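Local structure of Alr1585 protein (Nostoc sp., 5C2I) at residues V44-F50 against I148-I154; V57-W61 against K172-I176; A192-I196 against A307-T311. The protein is a haem-containing dye-decolorizing (DyP-type) peroxidase that probably uses hydrogen peroxide to oxidise dyes and other organic substrates. The protein carries 1 engineered substitution. All blocks are in the same frame, centred on the assembly; numbering follows the deposited sequence.

Interaction 1: residues V44-F50 against I148-I154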
ATOM      1  N   VAL A  44     -22.142  -0.407  11.725  1.00 16.63           N
ATOM      2  CA  VAL A  44     -23.411  -0.956  11.222  1.00 16.69           C
ATOM      3  C   VAL A  44     -24.512  -0.280  12.008  1.00 16.66           C
ATOM      4  O   VAL A  44     -24.454  -0.193  13.252  1.00 17.85           O
ATOM      5  CB  VAL A  44     -23.476  -2.482  11.359  1.00 17.07           C
ATOM      6  CG1 VAL A  44     -24.836  -3.033  10.949  1.00 17.88           C
ATOM      7  CG2 VAL A  44     -22.350  -3.159  10.552  1.00 17.10           C
ATOM      8  N   HIS A  45     -25.510   0.191  11.280  1.00 16.64           N
ATOM      9  CA  HIS A  45     -26.690   0.822  11.849  1.00 16.53           C
ATOM     10  C   HIS A  45     -27.884  -0.058  11.521  1.00 17.34           C
ATOM     11  O   HIS A  45     -28.177  -0.272  10.342  1.00 16.97           O
ATOM     12  CB  HIS A  45     -26.902   2.200  11.215  1.00 16.99           C
ATOM     13  CG  HIS A  45     -25.796   3.165  11.475  1.00 16.42           C
ATOM     14  ND1 HIS A  45     -25.660   4.325  10.747  1.00 16.31           N
ATOM     15  CD2 HIS A  45     -24.745   3.128  12.334  1.00 16.17           C
ATOM     16  CE1 HIS A  45     -24.601   4.985  11.185  1.00 16.33           C
ATOM     17  NE2 HIS A  45     -24.024   4.270  12.133  1.00 16.21           N
ATOM     18  N   LEU A  46     -28.548  -0.588  12.555  1.00 17.52           N
ATOM     19  CA  LEU A  46     -29.749  -1.415  12.383  1.00 18.13           C
ATOM     20  C   LEU A  46     -30.948  -0.687  12.958  1.00 18.49           C
ATOM     21  O   LEU A  46     -31.019  -0.432  14.165  1.00 18.23           O
ATOM     22  CB  LEU A  46     -29.570  -2.757  13.060  1.00 18.59           C
ATOM     23  CG  LEU A  46     -28.357  -3.582  12.723  1.00 18.65           C
ATOM     24  CD1 LEU A  46     -28.272  -4.822  13.615  1.00 19.32           C
ATOM     25  CD2 LEU A  46     -28.372  -3.961  11.245  1.00 19.17           C
ATOM     26  N   PHE A  47     -31.892  -0.348  12.088  1.00 18.26           N
ATOM     27  CA  PHE A  47     -33.113   0.314  12.493  1.00 19.40           C
ATOM     28  C   PHE A  47     -34.173  -0.736  12.727  1.00 19.79           C
ATOM     29  O   PHE A  47     -34.393  -1.606  11.879  1.00 20.34           O
ATOM     30  CB  PHE A  47     -33.589   1.300  11.429  1.00 19.80           C
ATOM     31  CG  PHE A  47     -32.700   2.496  11.301  1.00 20.05           C
ATOM     32  CD1 PHE A  47     -31.572   2.461  10.486  1.00 20.65           C
ATOM     33  CD2 PHE A  47     -32.964   3.621  12.007  1.00 20.41           C
ATOM     34  CE1 PHE A  47     -30.734   3.566  10.374  1.00 20.25           C
ATOM     35  CE2 PHE A  47     -32.118   4.720  11.946  1.00 20.94           C
ATOM     36  CZ  PHE A  47     -31.024   4.706  11.113  1.00 19.60           C
ATOM     37  N   LEU A  48     -34.829  -0.654  13.873  1.00 19.84           N
ATOM     38  CA  LEU A  48     -35.718  -1.679  14.340  1.00 20.57           C
ATOM     39  C   LEU A  48     -37.124  -1.233  14.523  1.00 21.36           C
ATOM     40  O   LEU A  48     -37.372  -0.128  14.953  1.00 21.18           O
ATOM     41  CB  LEU A  48     -35.255  -2.181  15.708  1.00 21.22           C
ATOM     42  CG  LEU A  48     -33.804  -2.568  15.836  1.00 20.47           C
ATOM     43  CD1 LEU A  48     -33.569  -3.070  17.270  1.00 21.09           C
ATOM     44  CD2 LEU A  48     -33.415  -3.643  14.832  1.00 21.36           C
ATOM     45  N   GLN A  49     -38.047  -2.130  14.194  1.00 21.52           N
ATOM     46  CA  GLN A  49     -39.439  -2.065  14.620  1.00 23.48           C
ATOM     47  C   GLN A  49     -39.753  -3.353  15.373  1.00 24.30           C
ATOM     48  O   GLN A  49     -39.691  -4.476  14.803  1.00 24.43           O
ATOM     49  CB  GLN A  49     -40.370  -1.960  13.443  1.00 24.06           C
ATOM     50  CG  GLN A  49     -41.832  -1.777  13.790  1.00 25.26           C
ATOM     51  CD  GLN A  49     -42.668  -1.702  12.520  1.00 27.47           C
ATOM     52  OE1 GLN A  49     -43.309  -2.650  12.147  1.00 28.84           O
ATOM     53  NE2 GLN A  49     -42.619  -0.576  11.842  1.00 28.45           N
ATOM     54  N   PHE A  50     -40.066  -3.205  16.651  1.00 24.01           N
ATOM     55  CA  PHE A  50     -40.344  -4.368  17.486  1.00 25.01           C
ATOM     56  C   PHE A  50     -41.650  -5.037  17.084  1.00 27.33           C
ATOM     57  O   PHE A  50     -42.592  -4.380  16.630  1.00 25.48           O
ATOM     58  CB  PHE A  50     -40.328  -3.966  18.971  1.00 25.06           C
ATOM     59  CG  PHE A  50     -38.983  -3.431  19.420  1.00 24.21           C
ATOM     60  CD1 PHE A  50     -37.838  -4.228  19.344  1.00 24.07           C
ATOM     61  CD2 PHE A  50     -38.860  -2.165  19.947  1.00 24.35           C
ATOM     62  CE1 PHE A  50     -36.599  -3.743  19.739  1.00 23.62           C
ATOM     63  CE2 PHE A  50     -37.630  -1.682  20.348  1.00 23.87           C
ATOM     64  CZ  PHE A  50     -36.496  -2.470  20.242  1.00 23.13           C
ATOM     65  N   ILE A 148     -40.188   3.551  13.146  1.00 25.63           N
ATOM     66  CA  ILE A 148     -38.937   3.091  13.704  1.00 23.95           C
ATOM     67  C   ILE A 148     -38.994   3.222  15.219  1.00 21.88           C
ATOM     68  O   ILE A 148     -39.339   4.284  15.741  1.00 21.14           O
ATOM     69  CB  ILE A 148     -37.784   3.889  13.119  1.00 23.18           C
ATOM     70  CG1 ILE A 148     -37.683   3.600  11.619  1.00 23.83           C
ATOM     71  CG2 ILE A 148     -36.474   3.568  13.828  1.00 22.89           C
ATOM     72  CD1 ILE A 148     -36.691   4.508  10.900  1.00 24.97           C
ATOM     73  N   HIS A 149     -38.652   2.137  15.896  1.00 20.42           N
ATOM     74  CA  HIS A 149     -38.630   2.109  17.359  1.00 20.30           C
ATOM     75  C   HIS A 149     -37.281   2.360  17.984  1.00 19.15           C
ATOM     76  O   HIS A 149     -37.170   2.886  19.095  1.00 18.47           O
ATOM     77  CB  HIS A 149     -39.188   0.767  17.861  1.00 20.74           C
ATOM     78  CG  HIS A 149     -40.646   0.561  17.564  1.00 21.64           C
ATOM     79  ND1 HIS A 149     -41.234  -0.676  17.532  1.00 22.11           N
ATOM     80  CD2 HIS A 149     -41.637   1.443  17.279  1.00 22.47           C
ATOM     81  CE1 HIS A 149     -42.516  -0.558  17.246  1.00 23.16           C
ATOM     82  NE2 HIS A 149     -42.786   0.720  17.092  1.00 22.59           N
ATOM     83  N   ALA A 150     -36.228   1.921  17.295  1.00 19.07           N
ATOM     84  CA  ALA A 150     -34.907   1.901  17.877  1.00 18.30           C
ATOM     85  C   ALA A 150     -33.830   1.818  16.833  1.00 17.59           C
ATOM     86  O   ALA A 150     -34.091   1.436  15.678  1.00 18.11           O
ATOM     87  CB  ALA A 150     -34.794   0.724  18.846  1.00 19.03           C
ATOM     88  N   LEU A 151     -32.621   2.185  17.238  1.00 17.44           N
ATOM     89  CA  LEU A 151     -31.451   2.066  16.413  1.00 16.99           C
ATOM     90  C   LEU A 151     -30.393   1.331  17.240  1.00 16.91           C
ATOM     91  O   LEU A 151     -30.027   1.781  18.342  1.00 17.27           O
ATOM     92  CB  LEU A 151     -30.965   3.436  15.979  1.00 16.74           C
ATOM     93  CG  LEU A 151     -29.576   3.550  15.284  1.00 16.73           C
ATOM     94  CD1 LEU A 151     -29.424   2.728  14.011  1.00 16.78           C
ATOM     95  CD2 LEU A 151     -29.243   5.016  15.005  1.00 16.44           C
ATOM     96  N   VAL A 152     -29.832   0.279  16.657  1.00 17.18           N
ATOM     97  CA  VAL A 152     -28.640  -0.362  17.184  1.00 17.46           C
ATOM     98  C   VAL A 152     -27.432   0.104  16.351  1.00 17.06           C
ATOM     99  O   VAL A 152     -27.435   0.018  15.124  1.00 16.80           O
ATOM    100  CB  VAL A 152     -28.787  -1.876  17.090  1.00 19.01           C
ATOM    101  CG1 VAL A 152     -27.551  -2.579  17.565  1.00 20.30           C
ATOM    102  CG2 VAL A 152     -29.982  -2.330  17.905  1.00 20.76           C
ATOM    103  N   LEU A 153     -26.371   0.532  17.026  1.00 16.80           N
ATOM    104  CA  LEU A 153     -25.144   0.967  16.344  1.00 16.60           C
ATOM    105  C   LEU A 153     -24.015   0.089  16.874  1.00 16.80           C
ATOM    106  O   LEU A 153     -23.779   0.037  18.077  1.00 16.76           O
ATOM    107  CB  LEU A 153     -24.887   2.450  16.620  1.00 16.36           C
ATOM    108  CG  LEU A 153     -23.642   3.114  15.989  1.00 16.58           C
ATOM    109  CD1 LEU A 153     -23.859   4.634  15.958  1.00 17.99           C
ATOM    110  CD2 LEU A 153     -22.357   2.781  16.741  1.00 17.53           C
ATOM    111  N   ILE A 154     -23.322  -0.600  15.964  1.00 17.36           N
ATOM    112  CA  ILE A 154     -22.165  -1.419  16.293  1.00 17.99           C
ATOM    113  C   ILE A 154     -20.986  -1.020  15.422  1.00 17.76           C
ATOM    114  O   ILE A 154     -21.158  -0.816  14.224  1.00 18.11           O
ATOM    115  CB  ILE A 154     -22.442  -2.925  16.060  1.00 20.32           C
ATOM    116  CG1 ILE A 154     -23.724  -3.341  16.798  1.00 22.79           C
ATOM    117  CG2 ILE A 154     -21.302  -3.771  16.640  1.00 20.30           C
ATOM    118  CD1 ILE A 154     -24.881  -3.410  15.886  1.00 28.11           C
TER
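A ladder of backbone hydrogen bonds joins the two segments. They run antiparallel, the axes of strands 44-50 and 150-154 approaching to 4.7 Å at an angle of 161°, and the hydrogen-bonded pairs are V44 with I154, L46 with V152 and L48 with A150. In the first, V44 N to I154 O is 2.7 Å and I154 N to V44 O 3.0 Å; in the second, L46 N to V152 O and V152 N to L46 O are both 2.9 Å. The third is disturbed. L48 N still reaches A150 O at 2.9 Å, but L48 O takes a good bond from H149 N (2.8 Å) and a weak one from A150 N (3.3 Å). H149 and A150 thus both face L48, a classic beta bulge. The H149 ring then turns back on the partner strand: its ND1 accepts from F50 N at 2.9 Å, while its NE2 pairs with E147.

The side chains sort onto two faces. With H45 and F47 lie L151 and L153; L151 CD1 sits over the F47 ring in a CH-pi contact, 3.8 Å from its centroid, and the H45 ring is bonded through ND1 to Y256. The other face carries V44, L46, L48, A150, V152 and I154, where L48 CD1 meets V152 CG2 at 3.7 Å, and helix 159-176 packs against it.

These two strands lie inside an antiparallel sheet, flanked by 93-98 and 177-189, with helices packed on one face: the ferredoxin-like alpha+beta arrangement of the dimeric alpha+beta barrel family to which DyP peroxidases belong.

Interaction 2: residues V57-W61 against K172-I176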
ATOM      1  N   VAL A  57     -40.556 -10.059  25.912  1.00 26.60           N
ATOM      2  CA  VAL A  57     -39.327 -10.649  25.330  1.00 26.60           C
ATOM      3  C   VAL A  57     -38.446  -9.606  24.651  1.00 25.11           C
ATOM      4  O   VAL A  57     -37.197  -9.733  24.615  1.00 24.11           O
ATOM      5  CB  VAL A  57     -39.610 -11.847  24.392  1.00 27.73           C
ATOM      6  CG1 VAL A  57     -40.239 -12.983  25.175  1.00 29.91           C
ATOM      7  CG2 VAL A  57     -40.483 -11.461  23.216  1.00 27.88           C
ATOM      8  N   VAL A  58     -39.048  -8.531  24.148  1.00 24.59           N
ATOM      9  CA  VAL A  58     -38.257  -7.404  23.660  1.00 23.75           C
ATOM     10  C   VAL A  58     -37.458  -6.779  24.779  1.00 23.37           C
ATOM     11  O   VAL A  58     -36.251  -6.508  24.633  1.00 22.67           O
ATOM     12  CB  VAL A  58     -39.130  -6.331  22.969  1.00 23.58           C
ATOM     13  CG1 VAL A  58     -38.371  -5.017  22.777  1.00 22.80           C
ATOM     14  CG2 VAL A  58     -39.625  -6.858  21.632  1.00 24.02           C
ATOM     15  N   LYS A  59     -38.098  -6.587  25.921  1.00 23.89           N
ATOM     16  CA  LYS A  59     -37.405  -6.012  27.055  1.00 23.66           C
ATOM     17  C   LYS A  59     -36.260  -6.901  27.514  1.00 23.82           C
ATOM     18  O   LYS A  59     -35.174  -6.368  27.847  1.00 23.38           O
ATOM     19  CB  LYS A  59     -38.352  -5.733  28.198  1.00 23.86           C
ATOM     20  CG  LYS A  59     -39.260  -4.559  27.926  1.00 23.88           C
ATOM     21  CD  LYS A  59     -40.167  -4.248  29.090  1.00 25.13           C
ATOM     22  CE  LYS A  59     -40.949  -2.960  28.836  1.00 25.12           C
ATOM     23  NZ  LYS A  59     -41.886  -2.670  29.925  1.00 26.43           N
ATOM     24  N   GLN A  60     -36.477  -8.214  27.512  1.00 24.17           N
ATOM     25  CA  GLN A  60     -35.411  -9.143  27.853  1.00 24.73           C
ATOM     26  C   GLN A  60     -34.240  -9.035  26.870  1.00 23.00           C
ATOM     27  O   GLN A  60     -33.065  -9.092  27.276  1.00 21.42           O
ATOM     28  CB  GLN A  60     -35.925 -10.581  27.909  1.00 26.75           C
ATOM     29  CG  GLN A  60     -36.940 -10.856  29.028  1.00 28.81           C
ATOM     30  CD  GLN A  60     -37.723 -12.155  28.826  1.00 31.55           C
ATOM     31  OE1 GLN A  60     -37.392 -12.986  27.990  1.00 32.94           O
ATOM     32  NE2 GLN A  60     -38.775 -12.324  29.613  1.00 32.04           N
ATOM     33  N   TRP A  61     -34.550  -8.917  25.588  1.00 22.30           N
ATOM     34  CA  TRP A  61     -33.501  -8.766  24.569  1.00 22.00           C
ATOM     35  C   TRP A  61     -32.691  -7.473  24.780  1.00 21.27           C
ATOM     36  O   TRP A  61     -31.447  -7.480  24.759  1.00 20.79           O
ATOM     37  CB  TRP A  61     -34.061  -8.817  23.137  1.00 22.50           C
ATOM     38  CG  TRP A  61     -32.934  -8.728  22.204  1.00 22.50           C
ATOM     39  CD1 TRP A  61     -32.151  -9.773  21.776  1.00 23.01           C
ATOM     40  CD2 TRP A  61     -32.345  -7.546  21.700  1.00 22.16           C
ATOM     41  NE1 TRP A  61     -31.128  -9.297  21.008  1.00 22.76           N
ATOM     42  CE2 TRP A  61     -31.207  -7.930  20.959  1.00 22.43           C
ATOM     43  CE3 TRP A  61     -32.664  -6.188  21.802  1.00 22.16           C
ATOM     44  CZ2 TRP A  61     -30.374  -6.997  20.319  1.00 22.18           C
ATOM     45  CZ3 TRP A  61     -31.834  -5.252  21.155  1.00 22.39           C
ATOM     46  CH2 TRP A  61     -30.699  -5.672  20.430  1.00 22.24           C
ATOM     47  N   LYS A 172     -30.810 -13.528  17.632  1.00 28.16           N
ATOM     48  CA  LYS A 172     -31.843 -13.424  18.661  1.00 30.89           C
ATOM     49  C   LYS A 172     -32.674 -12.184  18.419  1.00 29.69           C
ATOM     50  O   LYS A 172     -33.857 -12.167  18.710  1.00 28.62           O
ATOM     51  CB  LYS A 172     -31.239 -13.424  20.060  1.00 33.23           C
ATOM     52  CG  LYS A 172     -30.822 -14.828  20.481  1.00 37.16           C
ATOM     53  CD  LYS A 172     -30.626 -14.976  21.980  1.00 40.47           C
ATOM     54  CE  LYS A 172     -30.441 -16.447  22.317  1.00 43.73           C
ATOM     55  NZ  LYS A 172     -29.990 -16.673  23.724  1.00 46.77           N
ATOM     56  N   LEU A 173     -32.051 -11.152  17.869  1.00 27.87           N
ATOM     57  CA  LEU A 173     -32.771  -9.912  17.619  1.00 27.62           C
ATOM     58  C   LEU A 173     -33.959 -10.114  16.672  1.00 27.08           C
ATOM     59  O   LEU A 173     -35.034  -9.551  16.876  1.00 26.06           O
ATOM     60  CB  LEU A 173     -31.822  -8.843  17.085  1.00 26.71           C
ATOM     61  CG  LEU A 173     -32.361  -7.473  16.707  1.00 27.64           C
ATOM     62  CD1 LEU A 173     -33.143  -6.834  17.840  1.00 28.76           C
ATOM     63  CD2 LEU A 173     -31.237  -6.547  16.310  1.00 27.42           C
ATOM     64  N   ARG A 174     -33.748 -10.888  15.612  1.00 27.59           N
ATOM     65  CA  ARG A 174     -34.773 -11.093  14.601  1.00 28.93           C
ATOM     66  C   ARG A 174     -35.993 -11.791  15.153  1.00 30.92           C
ATOM     67  O   ARG A 174     -37.064 -11.704  14.556  1.00 32.36           O
ATOM     68  CB  ARG A 174     -34.246 -11.921  13.436  1.00 30.62           C
ATOM     69  CG  ARG A 174     -33.399 -11.138  12.466  1.00 29.38           C
ATOM     70  CD  ARG A 174     -32.905 -12.014  11.306  1.00 30.13           C
ATOM     71  NE  ARG A 174     -32.023 -11.199  10.475  1.00 30.00           N
ATOM     72  CZ  ARG A 174     -30.713 -11.357  10.322  1.00 31.05           C
ATOM     73  NH1 ARG A 174     -30.036 -12.385  10.911  1.00 31.16           N
ATOM     74  NH2 ARG A 174     -30.072 -10.460   9.550  1.00 30.88           N
ATOM     75  N   GLN A 175     -35.840 -12.510  16.262  1.00 31.67           N
ATOM     76  CA  GLN A 175     -36.986 -13.187  16.872  1.00 33.46           C
ATOM     77  C   GLN A 175     -38.006 -12.179  17.373  1.00 31.74           C
ATOM     78  O   GLN A 175     -39.201 -12.450  17.370  1.00 31.27           O
ATOM     79  CB  GLN A 175     -36.527 -14.064  18.047  1.00 36.33           C
ATOM     80  CG  GLN A 175     -35.591 -15.195  17.645  1.00 39.93           C
ATOM     81  CD  GLN A 175     -36.314 -16.269  16.832  1.00 43.68           C
ATOM     82  OE1 GLN A 175     -36.022 -16.475  15.655  1.00 47.11           O
ATOM     83  NE2 GLN A 175     -37.276 -16.930  17.456  1.00 44.57           N
ATOM     84  N   ILE A 176     -37.512 -11.014  17.794  1.00 30.08           N
ATOM     85  CA  ILE A 176     -38.361 -10.025  18.470  1.00 31.06           C
ATOM     86  C   ILE A 176     -38.515  -8.682  17.740  1.00 29.04           C
ATOM     87  O   ILE A 176     -39.234  -7.803  18.208  1.00 28.46           O
ATOM     88  CB  ILE A 176     -37.901  -9.827  19.946  1.00 31.75           C
ATOM     89  CG1 ILE A 176     -36.414  -9.462  20.085  1.00 31.40           C
ATOM     90  CG2 ILE A 176     -38.112 -11.123  20.711  1.00 33.82           C
ATOM     91  CD1 ILE A 176     -36.131  -7.975  19.963  1.00 31.37           C
TER
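I176 and W61 carry this helix-to-helix contact, with 96 and 94 Å² buried, and L173 comes next. The CA-to-CB bond of I176 points toward the other helix, and the residue meets three partners there: its CG2 lies 3.5 Å from V57 CG2, its CB 3.8 Å from V58 CG2, and its CD1 3.9 Å from W61 CB. One turn back, L173 lays CD1 over the six-membered ring of W61, 3.6 Å from the centroid and only 7° off the normal, a well-centred CH-pi contact. K172 CB borders the indole near its plane, 4.1 Å from W61 CD1, while the rest of the lysine chain runs off from the contact; K172 also packs on L142 of a second subunit. No hydrogen bond crosses; the side-chain contacts are apolar.

The short helix axes approach to 9.9 Å and run nearly antiparallel, at 154°. Helices 55-68 and 159-176 lie side by side on the sheet, V58 resting on F50 and L173 on L48, both of strand 42-50.

Interaction 3: residues A192-I196 against A307-T311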
ATOM      1  N   ALA A 192      -4.153  12.474   1.269  1.00 33.41           N
ATOM      2  CA  ALA A 192      -3.348  12.895   2.427  1.00 32.69           C
ATOM      3  C   ALA A 192      -3.710  12.191   3.727  1.00 30.75           C
ATOM      4  O   ALA A 192      -3.105  12.470   4.741  1.00 31.22           O
ATOM      5  CB  ALA A 192      -3.446  14.419   2.606  1.00 34.63           C
ATOM      6  N   GLY A 193      -4.718  11.316   3.711  1.00 28.03           N
ATOM      7  CA  GLY A 193      -5.167  10.596   4.900  1.00 26.04           C
ATOM      8  C   GLY A 193      -6.141  11.360   5.784  1.00 24.20           C
ATOM      9  O   GLY A 193      -6.472  10.886   6.895  1.00 24.34           O
ATOM     10  N   GLN A 194      -6.610  12.533   5.323  1.00 21.33           N
ATOM     11  CA  GLN A 194      -7.550  13.292   6.118  1.00 21.33           C
ATOM     12  C   GLN A 194      -8.946  12.689   5.948  1.00 19.14           C
ATOM     13  O   GLN A 194      -9.276  12.204   4.876  1.00 18.35           O
ATOM     14  CB  GLN A 194      -7.585  14.769   5.697  1.00 22.07           C
ATOM     15  CG  GLN A 194      -6.257  15.498   5.743  1.00 23.70           C
ATOM     16  CD  GLN A 194      -6.374  16.848   5.074  1.00 24.76           C
ATOM     17  OE1 GLN A 194      -6.599  16.937   3.868  1.00 25.66           O
ATOM     18  NE2 GLN A 194      -6.263  17.911   5.863  1.00 23.93           N
ATOM     19  N   ILE A 195      -9.759  12.760   6.995  1.00 18.36           N
ATOM     20  CA  ILE A 195     -11.150  12.319   6.917  1.00 18.21           C
ATOM     21  C   ILE A 195     -11.945  13.360   6.142  1.00 17.79           C
ATOM     22  O   ILE A 195     -11.926  14.556   6.482  1.00 17.06           O
ATOM     23  CB  ILE A 195     -11.777  12.143   8.303  1.00 18.50           C
ATOM     24  CG1 ILE A 195     -11.047  11.026   9.076  1.00 19.27           C
ATOM     25  CG2 ILE A 195     -13.288  11.883   8.209  1.00 18.46           C
ATOM     26  CD1 ILE A 195     -11.499  10.878  10.512  1.00 19.99           C
ATOM     27  N   ILE A 196     -12.681  12.919   5.109  1.00 16.85           N
ATOM     28  CA  ILE A 196     -13.402  13.841   4.264  1.00 16.87           C
ATOM     29  C   ILE A 196     -14.865  13.417   4.137  1.00 16.22           C
ATOM     30  O   ILE A 196     -15.270  12.320   4.561  1.00 15.80           O
ATOM     31  CB  ILE A 196     -12.780  13.983   2.852  1.00 18.05           C
ATOM     32  CG1 ILE A 196     -12.670  12.601   2.147  1.00 18.62           C
ATOM     33  CG2 ILE A 196     -11.409  14.632   2.948  1.00 18.36           C
ATOM     34  CD1 ILE A 196     -12.443  12.681   0.660  1.00 19.36           C
ATOM     35  N   ALA A 307      -2.359  21.929   5.226  1.00 22.56           N
ATOM     36  CA  ALA A 307      -2.023  21.345   6.530  1.00 23.76           C
ATOM     37  C   ALA A 307      -2.884  20.125   6.797  1.00 22.71           C
ATOM     38  O   ALA A 307      -4.137  20.183   6.737  1.00 22.55           O
ATOM     39  CB  ALA A 307      -2.164  22.372   7.666  1.00 23.68           C
ATOM     40  N   VAL A 308      -2.226  19.013   7.084  1.00 23.75           N
ATOM     41  CA  VAL A 308      -2.917  17.736   7.315  1.00 24.00           C
ATOM     42  C   VAL A 308      -3.873  17.856   8.509  1.00 22.83           C
ATOM     43  O   VAL A 308      -5.005  17.340   8.438  1.00 20.82           O
ATOM     44  CB  VAL A 308      -1.934  16.566   7.530  1.00 25.68           C
ATOM     45  CG1 VAL A 308      -2.659  15.304   7.951  1.00 26.54           C
ATOM     46  CG2 VAL A 308      -1.138  16.317   6.253  1.00 28.51           C
ATOM     47  N   THR A 309      -3.429  18.526   9.579  1.00 22.09           N
ATOM     48  CA  THR A 309      -4.324  18.903  10.710  1.00 21.95           C
ATOM     49  C   THR A 309      -4.722  20.389  10.567  1.00 21.57           C
ATOM     50  O   THR A 309      -3.928  21.296  10.854  1.00 22.48           O
ATOM     51  CB  THR A 309      -3.625  18.636  12.053  1.00 22.73           C
ATOM     52  OG1 THR A 309      -3.374  17.219  12.136  1.00 21.52           O
ATOM     53  CG2 THR A 309      -4.487  19.048  13.243  1.00 24.26           C
ATOM     54  N   PRO A 310      -5.913  20.645  10.033  1.00 20.24           N
ATOM     55  CA  PRO A 310      -6.315  22.019   9.792  1.00 19.87           C
ATOM     56  C   PRO A 310      -6.510  22.815  11.063  1.00 19.99           C
ATOM     57  O   PRO A 310      -6.865  22.265  12.112  1.00 19.95           O
ATOM     58  CB  PRO A 310      -7.686  21.902   9.113  1.00 20.12           C
ATOM     59  CG  PRO A 310      -7.939  20.441   8.931  1.00 19.93           C
ATOM     60  CD  PRO A 310      -6.969  19.674   9.740  1.00 20.18           C
ATOM     61  N   THR A 311      -6.271  24.110  10.971  1.00 19.25           N
ATOM     62  CA  THR A 311      -6.522  24.954  12.116  1.00 18.51           C
ATOM     63  C   THR A 311      -8.029  25.138  12.369  1.00 17.34           C
ATOM     64  O   THR A 311      -8.819  25.167  11.427  1.00 16.95           O
ATOM     65  CB  THR A 311      -5.827  26.330  11.966  1.00 18.94           C
ATOM     66  OG1 THR A 311      -5.807  26.970  13.246  1.00 18.74           O
ATOM     67  CG2 THR A 311      -6.516  27.228  10.956  1.00 19.25           C
TER
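This is a small surface contact between two loops, 156 Å² in all, held by one glutamine side chain reaching across to a backbone carbonyl. It ties the turn that follows strand 177-189 to the long loop between helices 281-289 and 330-334, and so spans the two halves of the chain. The CA-to-CB bond of Q194 points toward the other loop, and its NE2 donates to V308 O at 2.9 Å with an angle of 156°. A307 O is also close to Q194 NE2, at 3.2 Å, but the angle is too poor for a bond. OE1 of the same amide accepts from N190 ND2 on its own side, while NE2 also bonds D294 O, in the same long loop as V308.

In the fold, around 195-196 a short, weakly bonded strand lies outermost, within this chain, in the sheet of the first ferredoxin-like half, while 307-311 belongs to the C-terminal DyP region. Haem lies near this junction, with the P310 side chain about 7 Å from it.

The remaining contacts are loose van der Waals approaches. V308 CG1 lies 4.2 Å from Q194 CG and 4.3 Å from A192 O, and P310 CG comes within 4.3 Å of Q194 NE2. The 307-311 loop also meets a third subunit, where T309 packs on V308 of that subunit.

Interactions 1 and 2 are two layers of one unit, their centres about 12 Å apart. Strand 42-50 leads into helix 55-68 and strand 150-156 into helix 159-176, so their segments alternate along the chain: the strands pair in the sheet, the helices pair on top. The layers touch where F50 CD1 meets V58 CG1 at 3.6 Å and L48 CD1 meets L173 CD1 at 3.8 Å. Interaction 3 opens after both have closed. It lies about 32 Å from interaction 1 and about 42 Å from interaction 2, centre to centre, yet reaches the same sheet through the short, weakly bonded strand near 195-196, connecting the N-terminal half to the C-terminal region near the haem.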